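Seryl-tRNA synthetase (PDB 2DQ0) attaches serine to tRNA(Ser) at the expense of ATP, and probably also charges tRNA(Sec) with serine. Local coordinates at residues Ala353-Ile358 with Ser373-Thr378; Lys304-Val309 with Thr402-Ala407; Glu335-Val340 with Leu418-Glu423. All blocks are in the same frame, centred on the assembly; numbering follows the deposited sequence.

In the fold
All three contacts reach one sheet in the class II catalytic core, where strands 301-311, 398-406, 367-376, 354-362 and 338-342 follow one another as antiparallel neighbours. Contact 2 joins the first pair and contact 1 the third and fourth strands; their centres are about 10 Å apart and both touch the seryl-adenylate analogue. Contact 3, centred about 23 Å from contact 1 and 22 Å from contact 2, ties the loop leading into strand 338-342 to the end of helix 410-420. Along the chain contact 1 is nested inside both others, whereas contacts 2 and 3 interleave. The same sheet thus lines the serine pocket and leads out to the loop that packs on that helix.

Contact 1 (Ala353-Ile358 with Ser373-Thr378); sequences AKKYDI and SASNCT. With SSA (5'-O-(N-(L-seryl)-sulfamoyl)adenosine), chain G.
The beta hairpin of strands 354-362 and 367-376, part of the largely antiparallel sheet of the class II synthetase core, sets Tyr356 against Ala374 as a hydrogen-bonded pair. Tyr356 N donates to Ala374 O at 3.0 Å, and Ala374 N answers to Tyr356 O at 2.8 Å. Ala374 O takes a second bond from His320 NE2, while the Tyr356 ring stacks on the ring of His320 from helix 316-333. At the end of the pairing, Ala353 N meets Asn376 O at 3.0 Å.

The sheet face that carries Lys355, Asp357, Ser373 and Ser375 is the one turned to the analogue. Ser373 OG donates to Asp357 OD1 at 2.6 Å, arriving from above the carboxylate plane, 40° out of it; CB of the same serine packs against the sulfamoyl oxygen O2S at 3.4 Å. Lys355 starts with CG anti to the backbone N (chi1 176°), and its aliphatic chain then bends across both serines. Its CD lies 3.2 Å from Ser375 OG and 3.3 Å from Ser373 OG, and the ammonium group goes on to Leu348 O. Lys354 NZ, on the other face, bonds to both Tyr356 OH and Ser113 OG. Beyond the strand an Asx turn forms, in which Thr378 N donates to Asn376 OD1 at 2.9 Å.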
loop_
_atom_site.group_PDB
_atom_site.type_symbol
_atom_site.label_atom_id
_atom_site.label_comp_id
_atom_site.label_asym_id
_atom_site.label_seq_id
_atom_site.Cartn_x
_atom_site.Cartn_y
_atom_site.Cartn_z
ATOM N N ALA A 353 21.073 -6.465 17.244
ATOM C CA ALA A 353 22.112 -6.822 18.200
ATOM C C ALA A 353 22.276 -5.582 19.087
ATOM O O ALA A 353 22.557 -5.686 20.273
ATOM C CB ALA A 353 23.422 -7.120 17.481
ATOM N N LYS A 354 22.104 -4.410 18.484
ATOM C CA LYS A 354 22.201 -3.126 19.176
ATOM C C LYS A 354 21.328 -2.133 18.411
ATOM O O LYS A 354 21.238 -2.188 17.175
ATOM C CB LYS A 354 23.647 -2.628 19.212
ATOM C CG LYS A 354 23.812 -1.301 19.916
ATOM C CD LYS A 354 25.260 -0.862 19.981
ATOM C CE LYS A 354 25.444 0.366 20.844
ATOM N NZ LYS A 354 26.896 0.702 20.955
ATOM N N LYS A 355 20.679 -1.230 19.140
ATOM C CA LYS A 355 19.799 -0.266 18.501
ATOM C C LYS A 355 19.834 1.138 19.093
ATOM O O LYS A 355 19.852 1.310 20.315
ATOM C CB LYS A 355 18.368 -0.811 18.528
ATOM C CG LYS A 355 17.306 0.131 17.975
ATOM C CD LYS A 355 16.150 -0.638 17.337
ATOM C CE LYS A 355 15.364 -1.490 18.312
ATOM N NZ LYS A 355 14.578 -2.544 17.578
ATOM N N TYR A 356 19.861 2.140 18.217
ATOM C CA TYR A 356 19.836 3.535 18.649
ATOM C C TYR A 356 18.528 4.139 18.156
ATOM O O TYR A 356 18.110 3.880 17.034
ATOM C CB TYR A 356 20.981 4.337 18.045
ATOM C CG TYR A 356 22.352 4.008 18.557
ATOM C CD1 TYR A 356 23.410 3.836 17.673
ATOM C CD2 TYR A 356 22.615 3.933 19.924
ATOM C CE1 TYR A 356 24.702 3.603 18.131
ATOM C CE2 TYR A 356 23.913 3.696 20.398
ATOM C CZ TYR A 356 24.950 3.536 19.487
ATOM O OH TYR A 356 26.238 3.331 19.918
ATOM N N ASP A 357 17.887 4.944 18.995
ATOM C CA ASP A 357 16.650 5.617 18.619
ATOM C C ASP A 357 16.829 7.126 18.723
ATOM O O ASP A 357 17.572 7.631 19.566
ATOM C CB ASP A 357 15.497 5.233 19.558
ATOM C CG ASP A 357 14.852 3.900 19.214
ATOM O OD1 ASP A 357 15.443 3.104 18.452
ATOM O OD2 ASP A 357 13.743 3.642 19.732
ATOM N N ILE A 358 16.160 7.855 17.852
ATOM C CA ILE A 358 16.194 9.291 17.962
ATOM C C ILE A 358 14.815 9.665 18.499
ATOM O O ILE A 358 13.807 9.444 17.820
ATOM C CB ILE A 358 16.381 9.977 16.620
ATOM C CG1 ILE A 358 17.737 9.588 16.025
ATOM C CG2 ILE A 358 16.254 11.490 16.814
ATOM C CD1 ILE A 358 18.053 10.246 14.696
ATOM N N SER A 373 14.748 4.801 14.217
ATOM C CA SER A 373 15.421 3.650 14.789
ATOM C C SER A 373 16.528 3.204 13.837
ATOM O O SER A 373 16.324 3.142 12.615
ATOM C CB SER A 373 14.418 2.517 14.982
ATOM O OG SER A 373 14.507 2.005 16.295
ATOM N N ALA A 374 17.699 2.913 14.398
ATOM C CA ALA A 374 18.859 2.439 13.626
ATOM C C ALA A 374 19.342 1.136 14.262
ATOM O O ALA A 374 19.754 1.110 15.413
ATOM C CB ALA A 374 19.975 3.478 13.647
ATOM N N SER A 375 19.302 0.053 13.504
ATOM C CA SER A 375 19.707 -1.244 14.029
ATOM C C SER A 375 20.871 -1.894 13.292
ATOM O O SER A 375 21.041 -1.730 12.082
ATOM C CB SER A 375 18.524 -2.219 13.958
ATOM O OG SER A 375 17.370 -1.682 14.574
ATOM N N ASN A 376 21.692 -2.622 14.029
ATOM C CA ASN A 376 22.736 -3.378 13.386
ATOM C C ASN A 376 22.183 -4.792 13.552
ATOM O O ASN A 376 22.035 -5.314 14.669
ATOM C CB ASN A 376 24.076 -3.255 14.092
ATOM C CG ASN A 376 25.157 -4.091 13.414
ATOM O OD1 ASN A 376 24.864 -4.932 12.548
ATOM N ND2 ASN A 376 26.404 -3.872 13.807
ATOM N N CYS A 377 21.846 -5.414 12.442
ATOM C CA CYS A 377 21.278 -6.739 12.538
ATOM C C CYS A 377 22.271 -7.872 12.487
ATOM O O CYS A 377 21.862 -9.038 12.492
ATOM C CB CYS A 377 20.222 -6.914 11.451
ATOM S SG CYS A 377 18.853 -5.787 11.696
ATOM N N THR A 378 23.566 -7.549 12.430
ATOM C CA THR A 378 24.574 -8.599 12.391
ATOM C C THR A 378 24.228 -9.529 11.225
ATOM O O THR A 378 23.872 -9.054 10.139
ATOM C CB THR A 378 24.549 -9.360 13.746
ATOM O OG1 THR A 378 25.059 -8.492 14.758
ATOM C CG2 THR A 378 25.376 -10.619 13.711
HETATM N N10 SSA G . 13.101 -0.568 9.465
HETATM C CA SSA G . 13.254 0.048 10.796
HETATM C CB SSA G . 14.049 1.322 10.716
HETATM O OG SSA G . 13.313 2.385 10.100
HETATM C C9 SSA G . 11.925 0.382 11.464
HETATM O O9 SSA G . 10.864 0.266 10.857
HETATM N N8 SSA G . 11.977 0.785 12.739
HETATM S S1 SSA G . 10.632 1.209 13.511
HETATM O O1S SSA G . 9.809 0.009 13.543
HETATM O O2S SSA G . 11.065 1.836 14.754
HETATM O "O5'" SSA G . 9.971 2.267 12.560
HETATM C "C5'" SSA G . 10.699 3.426 12.202
HETATM C "C4'" SSA G . 9.939 4.677 12.511
HETATM O "O4'" SSA G . 8.708 4.725 11.764
HETATM C "C3'" SSA G . 9.500 4.916 13.942
HETATM O "O3'" SSA G . 10.597 5.369 14.710
HETATM C "C2'" SSA G . 8.501 6.035 13.711
HETATM O "O2'" SSA G . 9.082 7.277 13.394
HETATM C "C1'" SSA G . 7.753 5.488 12.488
HETATM N N9 SSA G . 6.653 4.584 12.814
HETATM C C8 SSA G . 6.692 3.261 13.221
HETATM N N7 SSA G . 5.510 2.742 13.434
HETATM C C5 SSA G . 4.633 3.786 13.156
HETATM C C6 SSA G . 3.218 3.891 13.205
HETATM N N6 SSA G . 2.426 2.885 13.565
HETATM N N1 SSA G . 2.646 5.082 12.848
HETATM C C2 SSA G . 3.455 6.098 12.473
HETATM N N3 SSA G . 4.806 6.117 12.395
HETATM C C4 SSA G . 5.330 4.926 12.765
#

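Contact 2 (Lys304-Val309 with Thr402-Ala407); sequences KVEQFV and TLNSTA. With SSA (5'-O-(N-(L-seryl)-sulfamoyl)adenosine), chain G.
One face of the Phe308 ring is met by Leu403 O, which stands 3.5 Å above the ring plane and toward its rim. The Asn404 amide is turned only 26° from the plane of that ring, and Asn404 CB lies 4.0 Å from Phe308 CD2. Thr402 CB comes obliquely to Phe308 CZ.

The carboxylate of Glu306 binds the seryl moiety. Its CG is anti to the backbone N (chi1 176°) and the chain bends at chi2, which brings both oxygens to the ligand. OE2 accepts from the analogue's amino N10 at 2.6 Å, and OE1 from its hydroxyl OG at 2.7 Å. That hydroxyl is gripped twice, since Thr406 OG1 donates to it at 2.8 Å while itself accepting from Ser373 N. Asn404 OD1 lies beside the seryl carbons, 3.1 Å from CB of the analogue. Lys304 NZ forms a salt bridge with Glu306 OE1, a weak bond of 3.2 Å, and also bonds to Thr252 OG1.

Between the strands the backbones pair antiparallel, Gln307 with Ser405 and Val309 with Leu403 through two bonds each, and Ala407 N closes on Val305 O.

Strand 301-311 belongs to class II motif 2, and strand 398-406 to motif 3. Helix 254-259 packs on the sheet side that carries Glu306, Phe308 and Asn404; helix 316-333 touches Gln307, Leu403 and Ser405, and helix 190-209 touches Val305 and Gln307.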
loop_
_atom_site.group_PDB
_atom_site.type_symbol
_atom_site.label_atom_id
_atom_site.label_comp_id
_atom_site.label_asym_id
_atom_site.label_seq_id
_atom_site.Cartn_x
_atom_site.Cartn_y
_atom_site.Cartn_z
ATOM N N LYS A 304 7.751 6.362 4.730
ATOM C CA LYS A 304 9.081 6.341 5.319
ATOM C C LYS A 304 10.238 6.156 4.341
ATOM O O LYS A 304 10.233 5.266 3.506
ATOM C CB LYS A 304 9.160 5.263 6.398
ATOM C CG LYS A 304 10.485 5.243 7.131
ATOM C CD LYS A 304 10.425 4.360 8.383
ATOM C CE LYS A 304 9.963 2.936 8.046
ATOM N NZ LYS A 304 10.840 2.273 7.026
ATOM N N VAL A 305 11.222 7.037 4.448
ATOM C CA VAL A 305 12.423 6.967 3.635
ATOM C C VAL A 305 13.345 6.135 4.523
ATOM O O VAL A 305 13.621 6.517 5.665
ATOM C CB VAL A 305 13.014 8.366 3.418
ATOM C CG1 VAL A 305 14.362 8.277 2.705
ATOM C CG2 VAL A 305 12.043 9.202 2.612
ATOM N N GLU A 306 13.815 5.005 4.003
ATOM C CA GLU A 306 14.636 4.078 4.782
ATOM C C GLU A 306 16.064 3.822 4.310
ATOM O O GLU A 306 16.314 3.663 3.117
ATOM C CB GLU A 306 13.896 2.733 4.842
ATOM C CG GLU A 306 14.636 1.611 5.538
ATOM C CD GLU A 306 14.387 1.605 7.020
ATOM O OE1 GLU A 306 13.993 2.661 7.548
ATOM O OE2 GLU A 306 14.591 0.547 7.654
ATOM N N GLN A 307 16.989 3.747 5.266
ATOM C CA GLN A 307 18.395 3.445 4.978
ATOM C C GLN A 307 18.596 1.951 5.206
ATOM O O GLN A 307 18.187 1.423 6.244
ATOM C CB GLN A 307 19.351 4.148 5.953
ATOM C CG GLN A 307 19.411 5.665 5.942
ATOM C CD GLN A 307 20.312 6.166 7.056
ATOM O OE1 GLN A 307 19.848 6.681 8.086
ATOM N NE2 GLN A 307 21.609 5.987 6.872
ATOM N N PHE A 308 19.226 1.263 4.260
ATOM C CA PHE A 308 19.503 -0.157 4.460
ATOM C C PHE A 308 20.911 -0.426 3.965
ATOM O O PHE A 308 21.313 0.064 2.900
ATOM C CB PHE A 308 18.500 -1.020 3.726
ATOM C CG PHE A 308 18.565 -2.482 4.095
ATOM C CD1 PHE A 308 19.570 -3.313 3.572
ATOM C CD2 PHE A 308 17.584 -3.045 4.922
ATOM C CE1 PHE A 308 19.583 -4.678 3.863
ATOM C CE2 PHE A 308 17.587 -4.405 5.219
ATOM C CZ PHE A 308 18.588 -5.232 4.688
ATOM N N VAL A 309 21.643 -1.220 4.751
ATOM C CA VAL A 309 23.044 -1.543 4.502
ATOM C C VAL A 309 23.458 -3.010 4.578
ATOM O O VAL A 309 23.077 -3.752 5.496
ATOM C CB VAL A 309 23.940 -0.773 5.500
ATOM C CG1 VAL A 309 25.389 -1.197 5.358
ATOM C CG2 VAL A 309 23.808 0.716 5.264
ATOM N N THR A 402 23.634 -7.043 8.008
ATOM C CA THR A 402 22.645 -6.109 7.497
ATOM C C THR A 402 22.337 -5.073 8.547
ATOM O O THR A 402 22.372 -5.349 9.745
ATOM C CB THR A 402 21.318 -6.811 7.093
ATOM O OG1 THR A 402 20.713 -7.417 8.243
ATOM C CG2 THR A 402 21.581 -7.865 6.053
ATOM N N LEU A 403 22.058 -3.865 8.086
ATOM C CA LEU A 403 21.687 -2.787 8.978
ATOM C C LEU A 403 20.548 -1.983 8.360
ATOM O O LEU A 403 20.344 -2.007 7.140
ATOM C CB LEU A 403 22.878 -1.869 9.253
ATOM C CG LEU A 403 24.001 -2.466 10.099
ATOM C CD1 LEU A 403 24.977 -3.229 9.207
ATOM C CD2 LEU A 403 24.712 -1.348 10.813
ATOM N N ASN A 404 19.780 -1.303 9.205
ATOM C CA ASN A 404 18.701 -0.460 8.714
ATOM C C ASN A 404 18.497 0.690 9.674
ATOM O O ASN A 404 18.844 0.625 10.858
ATOM C CB ASN A 404 17.402 -1.258 8.530
ATOM C CG ASN A 404 16.806 -1.723 9.836
ATOM O OD1 ASN A 404 16.233 -0.936 10.584
ATOM N ND2 ASN A 404 16.931 -3.008 10.115
ATOM N N SER A 405 17.961 1.767 9.143
ATOM C CA SER A 405 17.714 2.930 9.952
ATOM C C SER A 405 16.761 3.861 9.267
ATOM O O SER A 405 16.795 4.064 8.049
ATOM C CB SER A 405 19.016 3.676 10.227
ATOM O OG SER A 405 18.794 4.868 10.963
ATOM N N THR A 406 15.897 4.435 10.072
ATOM C CA THR A 406 14.963 5.395 9.552
ATOM C C THR A 406 15.787 6.574 9.056
ATOM O O THR A 406 16.798 6.923 9.668
ATOM C CB THR A 406 14.062 5.939 10.677
ATOM O OG1 THR A 406 13.570 4.850 11.460
ATOM C CG2 THR A 406 12.899 6.741 10.099
ATOM N N ALA A 407 15.388 7.159 7.935
ATOM C CA ALA A 407 16.027 8.394 7.490
ATOM C C ALA A 407 14.921 9.327 7.992
ATOM O O ALA A 407 15.125 10.118 8.892
ATOM C CB ALA A 407 16.142 8.460 5.986
HETATM N N10 SSA G . 13.101 -0.568 9.465
HETATM C CA SSA G . 13.254 0.048 10.796
HETATM C CB SSA G . 14.049 1.322 10.716
HETATM O OG SSA G . 13.313 2.385 10.100
HETATM C C9 SSA G . 11.925 0.382 11.464
HETATM O O9 SSA G . 10.864 0.266 10.857
HETATM N N8 SSA G . 11.977 0.785 12.739
HETATM S S1 SSA G . 10.632 1.209 13.511
HETATM O O1S SSA G . 9.809 0.009 13.543
HETATM O O2S SSA G . 11.065 1.836 14.754
HETATM O "O5'" SSA G . 9.971 2.267 12.560
HETATM C "C5'" SSA G . 10.699 3.426 12.202
HETATM C "C4'" SSA G . 9.939 4.677 12.511
HETATM O "O4'" SSA G . 8.708 4.725 11.764
HETATM C "C3'" SSA G . 9.500 4.916 13.942
HETATM O "O3'" SSA G . 10.597 5.369 14.710
HETATM C "C2'" SSA G . 8.501 6.035 13.711
HETATM O "O2'" SSA G . 9.082 7.277 13.394
HETATM C "C1'" SSA G . 7.753 5.488 12.488
HETATM N N9 SSA G . 6.653 4.584 12.814
HETATM C C8 SSA G . 6.692 3.261 13.221
HETATM N N7 SSA G . 5.510 2.742 13.434
HETATM C C5 SSA G . 4.633 3.786 13.156
HETATM C C6 SSA G . 3.218 3.891 13.205
HETATM N N6 SSA G . 2.426 2.885 13.565
HETATM N N1 SSA G . 2.646 5.082 12.848
HETATM C C2 SSA G . 3.455 6.098 12.473
HETATM N N3 SSA G . 4.806 6.117 12.395
HETATM C C4 SSA G . 5.330 4.926 12.765
#

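Contact 3 (Glu335-Val340 with Leu418-Glu423); sequences EIPYRV and LENHQE
Ile336, Pro337 and Asn420 meet by van der Waals packing alone. The amide of Asn420 is directed at the loop: its ND2 rests 3.6 Å from Ile336 CG2, and its OD1 faces the proline ring tip to tip, 3.7 Å from Pro337 CG. Ile336 CD1 touches two residues, lying 3.6 Å from His421 NE2 and 3.8 Å from Asn420 CB.

The imidazole of His421 has its CG anti to the carbonyl carbon (chi1 -60°), a setting that turns the ring toward Glu335. Glu335 CB lies at the ring edge and in its plane, 3.6 Å from His421 CE1, and Glu335 O approaches the same carbon obliquely at 3.3 Å. The Glu335 carboxylate stands nearly perpendicular to the ring, 88° between planes, and its OE2 lies 3.8 Å from His421 CE1 without forming a salt bridge.

Glu335 follows helix 316-333 in a Schellman motif, its positive phi turning the chain toward strand 338-342, while the facing segment is the last turn of helix 410-420, the helix of class II motif 3, and the residues just after it. Strand 338-342 pairs with strands 124-129 and 354-362.

Hydrogen bonds hold the polar groups from outside the pair of segments. Asn420 ND2 donates to Trp361 O and to Ala416 O, and His421 NE2 bonds to Leu334 O. An alanine in place of Asn420 would probably leave Trp361 O without this donor and open a gap beside Ile336 and Pro337. Within 418-423, Gln422 NE2 donates to Glu419 O at 3.1 Å.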
loop_
_atom_site.group_PDB
_atom_site.type_symbol
_atom_site.label_atom_id
_atom_site.label_comp_id
_atom_site.label_asym_id
_atom_site.label_seq_id
_atom_site.Cartn_x
_atom_site.Cartn_y
_atom_site.Cartn_z
ATOM N N GLU A 335 15.778 21.368 12.291
ATOM C CA GLU A 335 15.784 22.141 13.533
ATOM C C GLU A 335 14.884 21.497 14.592
ATOM O O GLU A 335 14.038 22.163 15.208
ATOM C CB GLU A 335 15.316 23.580 13.267
ATOM C CG GLU A 335 16.087 24.339 12.186
ATOM C CD GLU A 335 15.464 25.698 11.858
ATOM O OE1 GLU A 335 15.570 26.162 10.692
ATOM O OE2 GLU A 335 14.867 26.312 12.773
ATOM N N ILE A 336 15.070 20.197 14.802
ATOM C CA ILE A 336 14.269 19.484 15.790
ATOM C C ILE A 336 15.135 18.978 16.937
ATOM O O ILE A 336 15.941 18.058 16.768
ATOM C CB ILE A 336 13.512 18.278 15.168
ATOM C CG1 ILE A 336 12.604 18.757 14.024
ATOM C CG2 ILE A 336 12.647 17.603 16.241
ATOM C CD1 ILE A 336 11.450 19.685 14.468
ATOM N N PRO A 337 14.974 19.572 18.126
ATOM C CA PRO A 337 15.787 19.117 19.256
ATOM C C PRO A 337 15.445 17.656 19.586
ATOM O O PRO A 337 14.308 17.222 19.445
ATOM C CB PRO A 337 15.450 20.129 20.360
ATOM C CG PRO A 337 14.014 20.500 20.051
ATOM C CD PRO A 337 13.976 20.582 18.531
ATOM N N TYR A 338 16.444 16.897 20.010
ATOM C CA TYR A 338 16.250 15.481 20.280
ATOM C C TYR A 338 17.337 14.955 21.200
ATOM O O TYR A 338 18.257 15.673 21.602
ATOM C CB TYR A 338 16.312 14.708 18.953
ATOM C CG TYR A 338 17.689 14.721 18.282
ATOM C CD1 TYR A 338 18.690 13.840 18.685
ATOM C CD2 TYR A 338 17.998 15.645 17.274
ATOM C CE1 TYR A 338 19.971 13.872 18.114
ATOM C CE2 TYR A 338 19.284 15.690 16.689
ATOM C CZ TYR A 338 20.265 14.801 17.120
ATOM O OH TYR A 338 21.544 14.861 16.595
ATOM N N ARG A 339 17.220 13.679 21.513
ATOM C CA ARG A 339 18.188 12.996 22.338
ATOM C C ARG A 339 18.249 11.596 21.702
ATOM O O ARG A 339 17.225 11.073 21.269
ATOM C CB ARG A 339 17.694 12.933 23.796
ATOM C CG ARG A 339 16.520 11.996 24.022
ATOM C CD ARG A 339 16.055 11.935 25.460
ATOM N NE ARG A 339 15.213 10.757 25.624
ATOM C CZ ARG A 339 14.961 10.155 26.780
ATOM N NH1 ARG A 339 14.189 9.075 26.811
ATOM N NH2 ARG A 339 15.481 10.628 27.904
ATOM N N VAL A 340 19.428 11.002 21.572
ATOM C CA VAL A 340 19.443 9.669 20.992
ATOM C C VAL A 340 19.683 8.711 22.130
ATOM O O VAL A 340 20.436 8.992 23.059
ATOM C CB VAL A 340 20.486 9.489 19.837
ATOM C CG1 VAL A 340 21.158 10.802 19.523
ATOM C CG2 VAL A 340 21.452 8.375 20.157
ATOM N N LEU A 418 5.352 20.210 13.577
ATOM C CA LEU A 418 4.203 21.006 14.020
ATOM C C LEU A 418 4.358 21.420 15.484
ATOM O O LEU A 418 4.122 22.572 15.848
ATOM C CB LEU A 418 2.886 20.228 13.856
ATOM C CG LEU A 418 2.384 19.900 12.445
ATOM C CD1 LEU A 418 1.077 19.113 12.490
ATOM C CD2 LEU A 418 2.177 21.205 11.705
ATOM N N GLU A 419 4.760 20.480 16.326
ATOM C CA GLU A 419 4.891 20.797 17.724
ATOM C C GLU A 419 6.101 21.650 18.060
ATOM O O GLU A 419 6.025 22.478 18.944
ATOM C CB GLU A 419 4.842 19.512 18.573
ATOM C CG GLU A 419 3.398 18.997 18.748
ATOM C CD GLU A 419 3.220 17.835 19.743
ATOM O OE1 GLU A 419 4.040 17.687 20.687
ATOM O OE2 GLU A 419 2.218 17.083 19.595
ATOM N N ASN A 420 7.191 21.496 17.324
ATOM C CA ASN A 420 8.400 22.263 17.611
ATOM C C ASN A 420 8.507 23.628 16.948
ATOM O O ASN A 420 9.281 24.475 17.407
ATOM C CB ASN A 420 9.631 21.442 17.247
ATOM C CG ASN A 420 9.992 20.441 18.319
ATOM O OD1 ASN A 420 10.373 20.816 19.425
ATOM N ND2 ASN A 420 9.865 19.156 18.003
ATOM N N HIS A 421 7.746 23.861 15.880
ATOM C CA HIS A 421 7.827 25.142 15.193
ATOM C C HIS A 421 6.515 25.928 15.210
ATOM O O HIS A 421 6.301 26.808 14.356
ATOM C CB HIS A 421 8.289 24.955 13.740
ATOM C CG HIS A 421 9.641 24.323 13.599
ATOM N ND1 HIS A 421 10.801 24.944 13.999
ATOM C CD2 HIS A 421 10.020 23.140 13.060
ATOM C CE1 HIS A 421 11.838 24.178 13.708
ATOM N NE2 HIS A 421 11.391 23.077 13.137
ATOM N N GLN A 422 5.645 25.617 16.171
ATOM C CA GLN A 422 4.372 26.327 16.294
ATOM C C GLN A 422 4.566 27.655 17.027
ATOM O O GLN A 422 5.509 27.822 17.785
ATOM C CB GLN A 422 3.375 25.509 17.098
ATOM C CG GLN A 422 3.804 25.318 18.539
ATOM C CD GLN A 422 2.792 24.520 19.318
ATOM O OE1 GLN A 422 1.651 24.949 19.487
ATOM N NE2 GLN A 422 3.198 23.341 19.793
ATOM N N GLU A 423 3.648 28.580 16.795
ATOM C CA GLU A 423 3.664 29.880 17.427
ATOM C C GLU A 423 2.368 29.908 18.238
ATOM O O GLU A 423 1.564 28.969 18.132
ATOM C CB GLU A 423 3.711 30.978 16.352
ATOM C CG GLU A 423 5.099 31.136 15.702
ATOM C CD GLU A 423 5.102 32.028 14.442
ATOM O OE1 GLU A 423 4.006 32.412 13.958
ATOM O OE2 GLU A 423 6.207 32.336 13.927
#